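Local coordinates for ankyrin repeat and SOCS BOX protein 11 (Homo sapiens, PDB 4UUC), which serves as the substrate-recognition subunit of a cullin-5 RING E3 ubiquitin ligase that marks proteins such as BIK for degradation, here seen as its ankyrin repeat domain, at residues A[161-175]-A[189-203]. Sequence-based numbering, arbitrary orientation.
Sequences VDHGQWLDTPLHAAA and YGANLKRRNAQGKSA
The imidazole of His-172 carries Asn-197 CB over the centre of one face, a CH-pi contact with CB 3.9 Å from the ring centroid. Arg-195 O lies at the ring edge, near its plane. NE2 of His-172 gives a weak hydrogen bond, bent at 125°, to Lys-201 O (2.9 Å). Within its own segment, ND1 of His-172 accepts from Thr-169 N in the ring plane, which helps fix the rotation of the ring. The Arg-195 guanidinium has Thr-169 CG2 above one face, 3.5 Å from NE and offset toward the rim. Leu-167 CD2 and a water sit at its edge. That water bridges Arg-195 NH2 to Leu-167 O and Arg-196 O.

Asn-197 ND2 donates to Asp-168 OD1 at 2.9 Å, in the amide plane and nearly straight (166°). Asn-197 CG lies between backbone N and carbonyl carbon (chi1 68°), which sets the amide alongside the carboxylate. OD1 of Asn-197 accepts from Gln-199 N and Lys-201 N from opposite faces of the amide plane. Asp-168 OD2 has a hydrogen bond with Tyr-140 OH and a salt bridge with Arg-176. An alanine in place of Asn-197 would probably leave Asp-168 OD1 without this donor and the 197-200 turn less firmly held.

Asp-162 OD1 takes Asn-192 N on its syn lone pair at 3.2 Å. Leu-171 CD2 packs on Ala-203 CB (3.7 Å) and Leu-193. Thr-169 and His-172 form the capping box of helix 170-175. This Thr-Pro-Leu-His helix start, its histidine weakly bonded to the following loop, is a hallmark of ankyrin repeats and here packs ANK 6 against the loop that leads into helix 203-206.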
# COMPACT_ATOMS: atom_id res chain seq x y z
N VAL A 161 -7.01 -2.82 -16.14
CA VAL A 161 -8.25 -2.29 -15.60
C VAL A 161 -9.16 -3.36 -14.98
O VAL A 161 -9.87 -3.07 -14.01
CB VAL A 161 -9.04 -1.51 -16.69
CG1 VAL A 161 -9.54 -2.44 -17.78
CG2 VAL A 161 -10.20 -0.74 -16.07
N ASP A 162 -9.14 -4.57 -15.53
CA ASP A 162 -10.05 -5.63 -15.07
C ASP A 162 -9.40 -6.59 -14.07
O ASP A 162 -10.05 -7.50 -13.57
CB ASP A 162 -10.59 -6.42 -16.26
CG ASP A 162 -11.60 -5.63 -17.09
OD1 ASP A 162 -12.44 -4.91 -16.50
OD2 ASP A 162 -11.55 -5.74 -18.34
N HIS A 163 -8.12 -6.39 -13.78
CA HIS A 163 -7.40 -7.28 -12.86
C HIS A 163 -7.61 -6.85 -11.41
O HIS A 163 -7.14 -5.78 -11.00
CB HIS A 163 -5.91 -7.29 -13.21
CG HIS A 163 -5.14 -8.40 -12.56
ND1 HIS A 163 -3.83 -8.69 -12.89
CD2 HIS A 163 -5.48 -9.28 -11.59
CE1 HIS A 163 -3.41 -9.70 -12.15
NE2 HIS A 163 -4.39 -10.08 -11.36
N GLY A 164 -8.32 -7.67 -10.64
CA GLY A 164 -8.66 -7.32 -9.27
C GLY A 164 -8.31 -8.39 -8.25
O GLY A 164 -7.14 -8.65 -8.00
N GLN A 165 -9.35 -8.97 -7.65
CA GLN A 165 -9.20 -10.07 -6.69
C GLN A 165 -9.90 -11.29 -7.27
O GLN A 165 -11.11 -11.47 -7.10
CB GLN A 165 -9.79 -9.68 -5.33
CG GLN A 165 -9.38 -10.59 -4.18
CD GLN A 165 -10.09 -11.93 -4.20
OE1 GLN A 165 -9.51 -12.96 -4.54
NE2 GLN A 165 -11.37 -11.92 -3.84
N TRP A 166 -9.11 -12.12 -7.95
CA TRP A 166 -9.59 -13.21 -8.80
C TRP A 166 -10.73 -12.70 -9.71
O TRP A 166 -10.45 -11.94 -10.63
CB TRP A 166 -10.03 -14.43 -7.97
CG TRP A 166 -10.26 -15.65 -8.84
CD1 TRP A 166 -9.43 -16.11 -9.83
CD2 TRP A 166 -11.39 -16.53 -8.83
NE1 TRP A 166 -9.97 -17.22 -10.43
CE2 TRP A 166 -11.17 -17.50 -9.83
CE3 TRP A 166 -12.56 -16.60 -8.07
CZ2 TRP A 166 -12.08 -18.52 -10.09
CZ3 TRP A 166 -13.46 -17.62 -8.33
CH2 TRP A 166 -13.22 -18.56 -9.33
N LEU A 167 -11.97 -13.11 -9.47
CA LEU A 167 -13.07 -12.72 -10.37
C LEU A 167 -13.73 -11.39 -10.01
O LEU A 167 -14.56 -10.87 -10.77
CB LEU A 167 -14.15 -13.81 -10.40
CG LEU A 167 -13.84 -15.10 -11.17
CD1 LEU A 167 -15.05 -16.00 -11.15
CD2 LEU A 167 -13.40 -14.83 -12.60
N ASP A 168 -13.37 -10.83 -8.85
CA ASP A 168 -13.88 -9.52 -8.45
C ASP A 168 -12.99 -8.44 -9.07
O ASP A 168 -11.85 -8.26 -8.67
CB ASP A 168 -13.90 -9.41 -6.92
CG ASP A 168 -15.07 -8.56 -6.40
OD1 ASP A 168 -16.22 -8.81 -6.81
OD2 ASP A 168 -14.82 -7.66 -5.58
N THR A 169 -13.51 -7.76 -10.09
CA THR A 169 -12.74 -6.73 -10.78
C THR A 169 -12.72 -5.45 -9.94
O THR A 169 -13.51 -5.30 -9.01
CB THR A 169 -13.32 -6.42 -12.18
OG1 THR A 169 -14.54 -5.67 -12.04
CG2 THR A 169 -13.60 -7.70 -12.97
N PRO A 170 -11.79 -4.53 -10.25
CA PRO A 170 -11.78 -3.22 -9.59
C PRO A 170 -13.13 -2.51 -9.70
O PRO A 170 -13.51 -1.79 -8.77
CB PRO A 170 -10.69 -2.47 -10.35
CG PRO A 170 -9.75 -3.53 -10.78
CD PRO A 170 -10.63 -4.70 -11.14
N LEU A 171 -13.84 -2.71 -10.80
CA LEU A 171 -15.15 -2.09 -10.98
C LEU A 171 -16.17 -2.69 -10.00
O LEU A 171 -17.01 -1.97 -9.47
CB LEU A 171 -15.65 -2.26 -12.41
CG LEU A 171 -16.93 -1.50 -12.77
CD1 LEU A 171 -16.69 0.01 -12.82
CD2 LEU A 171 -17.50 -2.00 -14.08
N HIS A 172 -16.09 -3.99 -9.75
CA HIS A 172 -16.96 -4.62 -8.75
C HIS A 172 -16.71 -4.01 -7.38
O HIS A 172 -17.66 -3.71 -6.66
CB HIS A 172 -16.73 -6.14 -8.68
CG HIS A 172 -17.34 -6.90 -9.82
ND1 HIS A 172 -16.58 -7.50 -10.80
CD2 HIS A 172 -18.63 -7.16 -10.12
CE1 HIS A 172 -17.38 -8.09 -11.67
NE2 HIS A 172 -18.63 -7.90 -11.28
N ALA A 173 -15.44 -3.83 -7.04
CA ALA A 173 -15.08 -3.21 -5.77
C ALA A 173 -15.61 -1.79 -5.69
O ALA A 173 -16.17 -1.38 -4.67
CB ALA A 173 -13.57 -3.21 -5.59
N ALA A 174 -15.45 -1.04 -6.77
CA ALA A 174 -15.90 0.35 -6.82
C ALA A 174 -17.42 0.44 -6.68
O ALA A 174 -17.94 1.39 -6.09
CB ALA A 174 -15.44 1.02 -8.11
N ALA A 175 -18.13 -0.55 -7.23
CA ALA A 175 -19.59 -0.57 -7.21
C ALA A 175 -20.13 -0.70 -5.79
O ALA A 175 -21.24 -0.25 -5.50
CB ALA A 175 -20.11 -1.70 -8.08
N TYR A 189 -11.20 3.86 -18.98
CA TYR A 189 -10.02 3.07 -19.28
C TYR A 189 -10.36 1.63 -19.68
O TYR A 189 -9.50 0.75 -19.67
CB TYR A 189 -9.07 3.07 -18.08
CG TYR A 189 -8.11 4.24 -18.09
CD1 TYR A 189 -8.46 5.46 -17.53
CD2 TYR A 189 -6.86 4.12 -18.68
CE1 TYR A 189 -7.59 6.53 -17.55
CE2 TYR A 189 -5.98 5.18 -18.70
CZ TYR A 189 -6.34 6.38 -18.14
OH TYR A 189 -5.47 7.44 -18.16
N GLY A 190 -11.62 1.40 -20.03
CA GLY A 190 -12.02 0.18 -20.71
C GLY A 190 -12.53 -0.95 -19.83
O GLY A 190 -12.53 -2.11 -20.26
N ALA A 191 -12.98 -0.63 -18.62
CA ALA A 191 -13.53 -1.65 -17.74
C ALA A 191 -14.73 -2.33 -18.38
O ALA A 191 -15.54 -1.69 -19.04
CB ALA A 191 -13.91 -1.05 -16.41
N ASN A 192 -14.82 -3.65 -18.19
CA ASN A 192 -15.95 -4.43 -18.68
C ASN A 192 -17.13 -4.34 -17.72
O ASN A 192 -17.10 -4.95 -16.65
CB ASN A 192 -15.53 -5.88 -18.89
CG ASN A 192 -16.58 -6.71 -19.60
OD1 ASN A 192 -17.78 -6.55 -19.37
ND2 ASN A 192 -16.14 -7.62 -20.46
N LEU A 193 -18.16 -3.59 -18.10
CA LEU A 193 -19.28 -3.34 -17.19
C LEU A 193 -20.24 -4.52 -17.08
O LEU A 193 -21.10 -4.54 -16.20
CB LEU A 193 -20.06 -2.10 -17.65
CG LEU A 193 -19.63 -0.77 -17.01
CD1 LEU A 193 -18.23 -0.37 -17.48
CD2 LEU A 193 -20.63 0.33 -17.29
N LYS A 194 -20.10 -5.51 -17.96
CA LYS A 194 -21.05 -6.61 -18.02
C LYS A 194 -20.59 -7.86 -17.26
O LYS A 194 -21.42 -8.62 -16.76
CB LYS A 194 -21.33 -6.97 -19.48
CG LYS A 194 -21.97 -5.84 -20.29
CD LYS A 194 -23.41 -5.58 -19.87
CE LYS A 194 -23.99 -4.35 -20.57
NZ LYS A 194 -24.17 -4.54 -22.03
N ARG A 195 -19.28 -8.07 -17.14
CA ARG A 195 -18.79 -9.35 -16.62
C ARG A 195 -19.16 -9.55 -15.15
O ARG A 195 -19.21 -8.60 -14.36
CB ARG A 195 -17.28 -9.48 -16.82
CG ARG A 195 -16.45 -8.44 -16.11
CD ARG A 195 -14.97 -8.75 -16.28
NE ARG A 195 -14.57 -9.92 -15.51
CZ ARG A 195 -13.35 -10.44 -15.50
NH1 ARG A 195 -12.39 -9.90 -16.24
NH2 ARG A 195 -13.08 -11.50 -14.75
N ARG A 196 -19.42 -10.81 -14.81
CA ARG A 196 -19.89 -11.17 -13.48
C ARG A 196 -18.77 -11.76 -12.64
O ARG A 196 -17.82 -12.34 -13.18
CB ARG A 196 -21.05 -12.15 -13.60
CG ARG A 196 -22.17 -11.64 -14.49
CD ARG A 196 -23.38 -12.56 -14.52
NE ARG A 196 -24.53 -11.89 -15.14
CZ ARG A 196 -25.36 -11.08 -14.50
NH1 ARG A 196 -25.20 -10.82 -13.21
NH2 ARG A 196 -26.37 -10.51 -15.15
N ASN A 197 -18.88 -11.61 -11.32
CA ASN A 197 -17.87 -12.11 -10.39
C ASN A 197 -18.23 -13.50 -9.85
O ASN A 197 -19.10 -14.18 -10.38
CB ASN A 197 -17.67 -11.11 -9.24
CG ASN A 197 -18.88 -10.99 -8.31
OD1 ASN A 197 -19.88 -11.70 -8.46
ND2 ASN A 197 -18.78 -10.09 -7.35
N ALA A 198 -17.56 -13.90 -8.77
CA ALA A 198 -17.71 -15.25 -8.23
C ALA A 198 -19.10 -15.49 -7.62
O ALA A 198 -19.51 -16.63 -7.44
CB ALA A 198 -16.63 -15.51 -7.19
N GLN A 199 -19.80 -14.41 -7.30
CA GLN A 199 -21.17 -14.51 -6.79
C GLN A 199 -22.18 -14.36 -7.92
O GLN A 199 -23.39 -14.31 -7.68
CB GLN A 199 -21.42 -13.46 -5.70
CG GLN A 199 -20.74 -13.77 -4.36
CD GLN A 199 -19.23 -13.61 -4.41
OE1 GLN A 199 -18.73 -12.59 -4.89
NE2 GLN A 199 -18.51 -14.60 -3.91
N GLY A 200 -21.68 -14.29 -9.15
CA GLY A 200 -22.53 -14.15 -10.33
C GLY A 200 -23.10 -12.76 -10.49
O GLY A 200 -24.09 -12.57 -11.20
N LYS A 201 -22.47 -11.78 -9.85
CA LYS A 201 -22.96 -10.39 -9.86
C LYS A 201 -22.17 -9.50 -10.81
O LYS A 201 -20.94 -9.57 -10.86
CB LYS A 201 -22.89 -9.79 -8.45
CG LYS A 201 -23.62 -10.58 -7.37
CD LYS A 201 -25.13 -10.52 -7.55
CE LYS A 201 -25.85 -11.21 -6.39
NZ LYS A 201 -27.33 -11.18 -6.55
N SER A 202 -22.88 -8.67 -11.56
CA SER A 202 -22.24 -7.59 -12.30
C SER A 202 -22.01 -6.40 -11.37
O SER A 202 -22.57 -6.35 -10.27
CB SER A 202 -23.11 -7.16 -13.48
OG SER A 202 -24.29 -6.53 -13.00
N ALA A 203 -21.20 -5.44 -11.81
CA ALA A 203 -20.98 -4.24 -11.02
C ALA A 203 -22.31 -3.54 -10.73
O ALA A 203 -22.57 -3.14 -9.60
CB ALA A 203 -20.02 -3.30 -11.73
O HOH W 1 -12.54 -8.11 -18.77
O HOH W 2 -15.39 -11.42 -13.30
O HOH W 3 -16.02 -5.61 -14.43